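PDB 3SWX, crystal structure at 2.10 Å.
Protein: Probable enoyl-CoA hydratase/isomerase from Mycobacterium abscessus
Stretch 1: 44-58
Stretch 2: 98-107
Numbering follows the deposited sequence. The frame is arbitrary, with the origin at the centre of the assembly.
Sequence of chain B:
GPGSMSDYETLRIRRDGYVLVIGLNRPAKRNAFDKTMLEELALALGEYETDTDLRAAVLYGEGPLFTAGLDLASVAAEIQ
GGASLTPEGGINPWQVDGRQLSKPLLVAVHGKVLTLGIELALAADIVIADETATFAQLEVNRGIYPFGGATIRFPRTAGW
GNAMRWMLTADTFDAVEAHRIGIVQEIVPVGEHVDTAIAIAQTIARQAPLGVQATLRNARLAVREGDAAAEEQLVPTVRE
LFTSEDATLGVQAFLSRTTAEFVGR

Stretch 1 (44-58) ALGEYETDTDLRAAV
Stretch 2 98-107: GRQLSKPLLV

Stretch 1 runs as a helix through Thr-50, turns, and becomes a strand at Ala-56 to Val-58; stretch 2 approaches as a loop, Ser-102 (-87/-12) breaking its largely extended run from Arg-99 to Pro-104, and leads into a strand parallel to it. On the helix, Leu-45 (m, t) points toward stretch 2, and its CD2 lies 4.2 Å from Leu-105 CD1, an apolar contact suited to a buried site. Tyr-48 (chi1 t) combines a hydroxyl, OH donating to Pro-104 O at 2.7 Å, with a ring face that takes Lys-103 CE, 4.2 Å from the centroid. Glu-49 (t, p) offers two acceptors: OE1 to Ser-102 N at 2.9 Å, nearly linearly, and OE2 to Ser-102 OG at 2.5 Å.

Asp-51 leaves helical angles (-83/106) and opens a type I turn to Leu-54, its OD2 accepting from Asp-53 N at 2.8 Å. Lys-103 (m, t, m, t) reaches into this bend, where its long chain lets NZ donate to Tyr-48 O and Leu-54 O, both at 2.9 Å, and to a water that also bonds Glu-49 O.

Beyond Arg-55, the strands cross at 20° with Ala-57 beside Leu-105 and Val-58 beside Leu-106. Ala-57 N donates to Pro-104 O (3.2 Å, bent), and Leu-106 N to Ala-57 O (2.7 Å, 168°). Small, buried Ala-57 sets CB 4.0 Å from Leu-105 CD1; beta-branched Val-58 (t), favouring extended backbone, packs CG2 4.4 Å from Leu-106 CB.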

# COMPACT_ATOMS: atom_id res chain seq x y z
N ALA B 44 -29.40 0.45 -9.32
CA ALA B 44 -29.11 1.87 -9.30
C ALA B 44 -27.70 2.14 -9.83
O ALA B 44 -27.50 3.03 -10.66
CB ALA B 44 -29.28 2.44 -7.89
N LEU B 45 -26.74 1.34 -9.38
CA LEU B 45 -25.36 1.51 -9.82
C LEU B 45 -25.17 1.10 -11.27
O LEU B 45 -24.36 1.68 -11.98
CB LEU B 45 -24.41 0.77 -8.88
CG LEU B 45 -24.32 1.37 -7.47
CD1 LEU B 45 -23.40 0.54 -6.59
CD2 LEU B 45 -23.85 2.84 -7.52
N GLY B 46 -25.94 0.11 -11.73
CA GLY B 46 -25.92 -0.28 -13.15
C GLY B 46 -26.50 0.82 -14.04
O GLY B 46 -25.95 1.14 -15.10
N GLU B 47 -27.60 1.41 -13.59
CA GLU B 47 -28.17 2.60 -14.22
C GLU B 47 -27.12 3.72 -14.27
O GLU B 47 -26.95 4.38 -15.31
CB GLU B 47 -29.40 3.06 -13.45
CG GLU B 47 -30.40 3.86 -14.24
CD GLU B 47 -31.65 3.05 -14.55
OE1 GLU B 47 -32.36 2.66 -13.59
OE2 GLU B 47 -31.91 2.80 -15.76
N TYR B 48 -26.42 3.93 -13.16
CA TYR B 48 -25.41 4.99 -13.10
C TYR B 48 -24.36 4.78 -14.20
O TYR B 48 -24.04 5.70 -14.97
CB TYR B 48 -24.77 5.04 -11.69
CG TYR B 48 -23.52 5.87 -11.59
CD1 TYR B 48 -23.49 7.19 -12.02
CD2 TYR B 48 -22.34 5.33 -11.04
CE1 TYR B 48 -22.33 7.96 -11.94
CE2 TYR B 48 -21.17 6.08 -10.96
CZ TYR B 48 -21.18 7.40 -11.40
OH TYR B 48 -20.04 8.17 -11.31
N GLU B 49 -23.87 3.55 -14.28
CA GLU B 49 -22.83 3.15 -15.22
C GLU B 49 -23.15 3.54 -16.66
O GLU B 49 -22.29 4.03 -17.37
CB GLU B 49 -22.62 1.61 -15.13
CG GLU B 49 -21.61 1.03 -16.13
CD GLU B 49 -20.18 1.37 -15.77
OE1 GLU B 49 -19.94 1.88 -14.66
OE2 GLU B 49 -19.28 1.10 -16.60
N THR B 50 -24.38 3.33 -17.09
CA THR B 50 -24.75 3.60 -18.48
C THR B 50 -25.33 5.01 -18.76
O THR B 50 -25.52 5.38 -19.93
CB THR B 50 -25.72 2.53 -18.96
OG1 THR B 50 -26.85 2.50 -18.09
CG2 THR B 50 -25.04 1.16 -18.93
N ASP B 51 -25.60 5.79 -17.72
CA ASP B 51 -26.11 7.14 -17.92
C ASP B 51 -24.99 8.15 -18.18
O ASP B 51 -24.29 8.58 -17.24
CB ASP B 51 -26.90 7.57 -16.69
CG ASP B 51 -27.66 8.85 -16.94
OD1 ASP B 51 -28.72 9.03 -16.31
OD2 ASP B 51 -27.22 9.65 -17.78
N THR B 52 -24.85 8.59 -19.42
CA THR B 52 -23.75 9.47 -19.79
C THR B 52 -23.90 10.92 -19.25
O THR B 52 -22.96 11.72 -19.35
CB THR B 52 -23.60 9.53 -21.31
OG1 THR B 52 -24.79 10.06 -21.87
CG2 THR B 52 -23.34 8.12 -21.90
N ASP B 53 -25.07 11.26 -18.70
CA ASP B 53 -25.25 12.56 -18.07
C ASP B 53 -24.61 12.61 -16.67
O ASP B 53 -24.45 13.69 -16.11
CB ASP B 53 -26.73 12.91 -17.91
CG ASP B 53 -27.39 13.30 -19.21
OD1 ASP B 53 -26.69 13.59 -20.21
OD2 ASP B 53 -28.64 13.34 -19.23
N LEU B 54 -24.25 11.46 -16.12
CA LEU B 54 -23.75 11.40 -14.75
C LEU B 54 -22.24 11.22 -14.73
O LEU B 54 -21.70 10.39 -15.45
CB LEU B 54 -24.47 10.31 -13.97
CG LEU B 54 -25.98 10.52 -13.87
CD1 LEU B 54 -26.68 9.31 -13.21
CD2 LEU B 54 -26.34 11.84 -13.12
N ARG B 55 -21.58 12.01 -13.90
CA ARG B 55 -20.13 12.05 -13.85
C ARG B 55 -19.53 11.55 -12.53
O ARG B 55 -18.32 11.34 -12.46
CB ARG B 55 -19.66 13.49 -14.10
CG ARG B 55 -20.08 14.05 -15.46
CD ARG B 55 -19.56 15.45 -15.69
NE ARG B 55 -19.83 15.86 -17.08
CZ ARG B 55 -19.31 16.95 -17.67
NH1 ARG B 55 -18.49 17.75 -17.02
NH2 ARG B 55 -19.59 17.21 -18.93
N ALA B 56 -20.37 11.42 -11.50
CA ALA B 56 -19.96 10.99 -10.16
C ALA B 56 -21.19 10.51 -9.40
O ALA B 56 -22.31 10.88 -9.72
CB ALA B 56 -19.31 12.12 -9.41
N ALA B 57 -20.99 9.65 -8.41
CA ALA B 57 -22.08 9.18 -7.57
C ALA B 57 -21.64 9.18 -6.09
O ALA B 57 -20.51 8.81 -5.77
CB ALA B 57 -22.57 7.78 -8.00
N VAL B 58 -22.58 9.54 -5.22
CA VAL B 58 -22.39 9.61 -3.78
C VAL B 58 -23.35 8.63 -3.13
O VAL B 58 -24.53 8.65 -3.44
CB VAL B 58 -22.67 11.03 -3.27
CG1 VAL B 58 -22.71 11.07 -1.76
CG2 VAL B 58 -21.61 11.98 -3.77
N GLY B 98 -15.89 -9.58 -11.02
CA GLY B 98 -15.16 -9.41 -12.27
C GLY B 98 -15.51 -8.13 -13.01
O GLY B 98 -14.97 -7.86 -14.08
N ARG B 99 -16.40 -7.33 -12.44
CA ARG B 99 -16.84 -6.10 -13.06
C ARG B 99 -16.80 -4.93 -12.07
O ARG B 99 -17.28 -5.05 -10.95
CB ARG B 99 -18.26 -6.30 -13.59
CG ARG B 99 -18.78 -5.18 -14.48
CD ARG B 99 -20.17 -5.53 -15.02
NE ARG B 99 -20.78 -4.42 -15.72
CZ ARG B 99 -22.10 -4.24 -15.85
NH1 ARG B 99 -22.96 -5.10 -15.29
NH2 ARG B 99 -22.57 -3.20 -16.53
N GLN B 100 -16.23 -3.82 -12.51
CA GLN B 100 -16.19 -2.61 -11.70
C GLN B 100 -16.77 -1.40 -12.43
O GLN B 100 -16.83 -1.35 -13.67
CB GLN B 100 -14.75 -2.32 -11.28
CG GLN B 100 -14.19 -3.32 -10.32
CD GLN B 100 -13.09 -4.12 -10.90
OE1 GLN B 100 -13.27 -4.91 -11.85
NE2 GLN B 100 -11.89 -3.94 -10.33
N LEU B 101 -17.18 -0.40 -11.63
CA LEU B 101 -17.69 0.87 -12.16
C LEU B 101 -16.65 1.64 -12.98
O LEU B 101 -15.47 1.73 -12.60
CB LEU B 101 -18.18 1.76 -11.02
CG LEU B 101 -19.45 1.29 -10.30
CD1 LEU B 101 -19.77 2.22 -9.13
CD2 LEU B 101 -20.62 1.20 -11.31
N SER B 102 -17.11 2.22 -14.08
CA SER B 102 -16.27 2.99 -15.01
C SER B 102 -16.15 4.43 -14.59
O SER B 102 -15.34 5.17 -15.14
CB SER B 102 -16.88 2.99 -16.42
OG SER B 102 -16.86 1.68 -16.96
N LYS B 103 -17.00 4.82 -13.64
CA LYS B 103 -17.06 6.21 -13.19
C LYS B 103 -17.02 6.25 -11.67
O LYS B 103 -17.26 5.22 -11.01
CB LYS B 103 -18.32 6.89 -13.72
CG LYS B 103 -18.42 6.89 -15.22
CD LYS B 103 -19.64 7.62 -15.68
CE LYS B 103 -20.91 6.85 -15.42
NZ LYS B 103 -22.07 7.54 -16.06
N PRO B 104 -16.72 7.43 -11.11
CA PRO B 104 -16.41 7.52 -9.69
C PRO B 104 -17.57 7.23 -8.75
O PRO B 104 -18.72 7.55 -9.07
CB PRO B 104 -15.91 8.96 -9.54
CG PRO B 104 -15.42 9.34 -10.89
CD PRO B 104 -16.39 8.69 -11.82
N LEU B 105 -17.27 6.57 -7.64
CA LEU B 105 -18.19 6.37 -6.54
C LEU B 105 -17.57 6.91 -5.24
O LEU B 105 -16.44 6.60 -4.89
CB LEU B 105 -18.54 4.90 -6.38
CG LEU B 105 -19.53 4.55 -5.25
CD1 LEU B 105 -20.95 5.13 -5.44
CD2 LEU B 105 -19.60 3.01 -5.03
N LEU B 106 -18.31 7.76 -4.55
CA LEU B 106 -17.87 8.25 -3.26
C LEU B 106 -18.81 7.68 -2.22
O LEU B 106 -20.01 7.54 -2.47
CB LEU B 106 -17.88 9.79 -3.22
CG LEU B 106 -17.01 10.51 -4.25
CD1 LEU B 106 -17.74 10.66 -5.60
CD2 LEU B 106 -16.57 11.86 -3.72
N VAL B 107 -18.28 7.34 -1.05
CA VAL B 107 -19.11 6.84 0.04
C VAL B 107 -18.96 7.71 1.28
O VAL B 107 -17.84 7.99 1.71
CB VAL B 107 -18.82 5.35 0.36
CG1 VAL B 107 -19.42 4.95 1.70
CG2 VAL B 107 -19.37 4.46 -0.77
O HOH W 1 -21.51 6.84 -18.67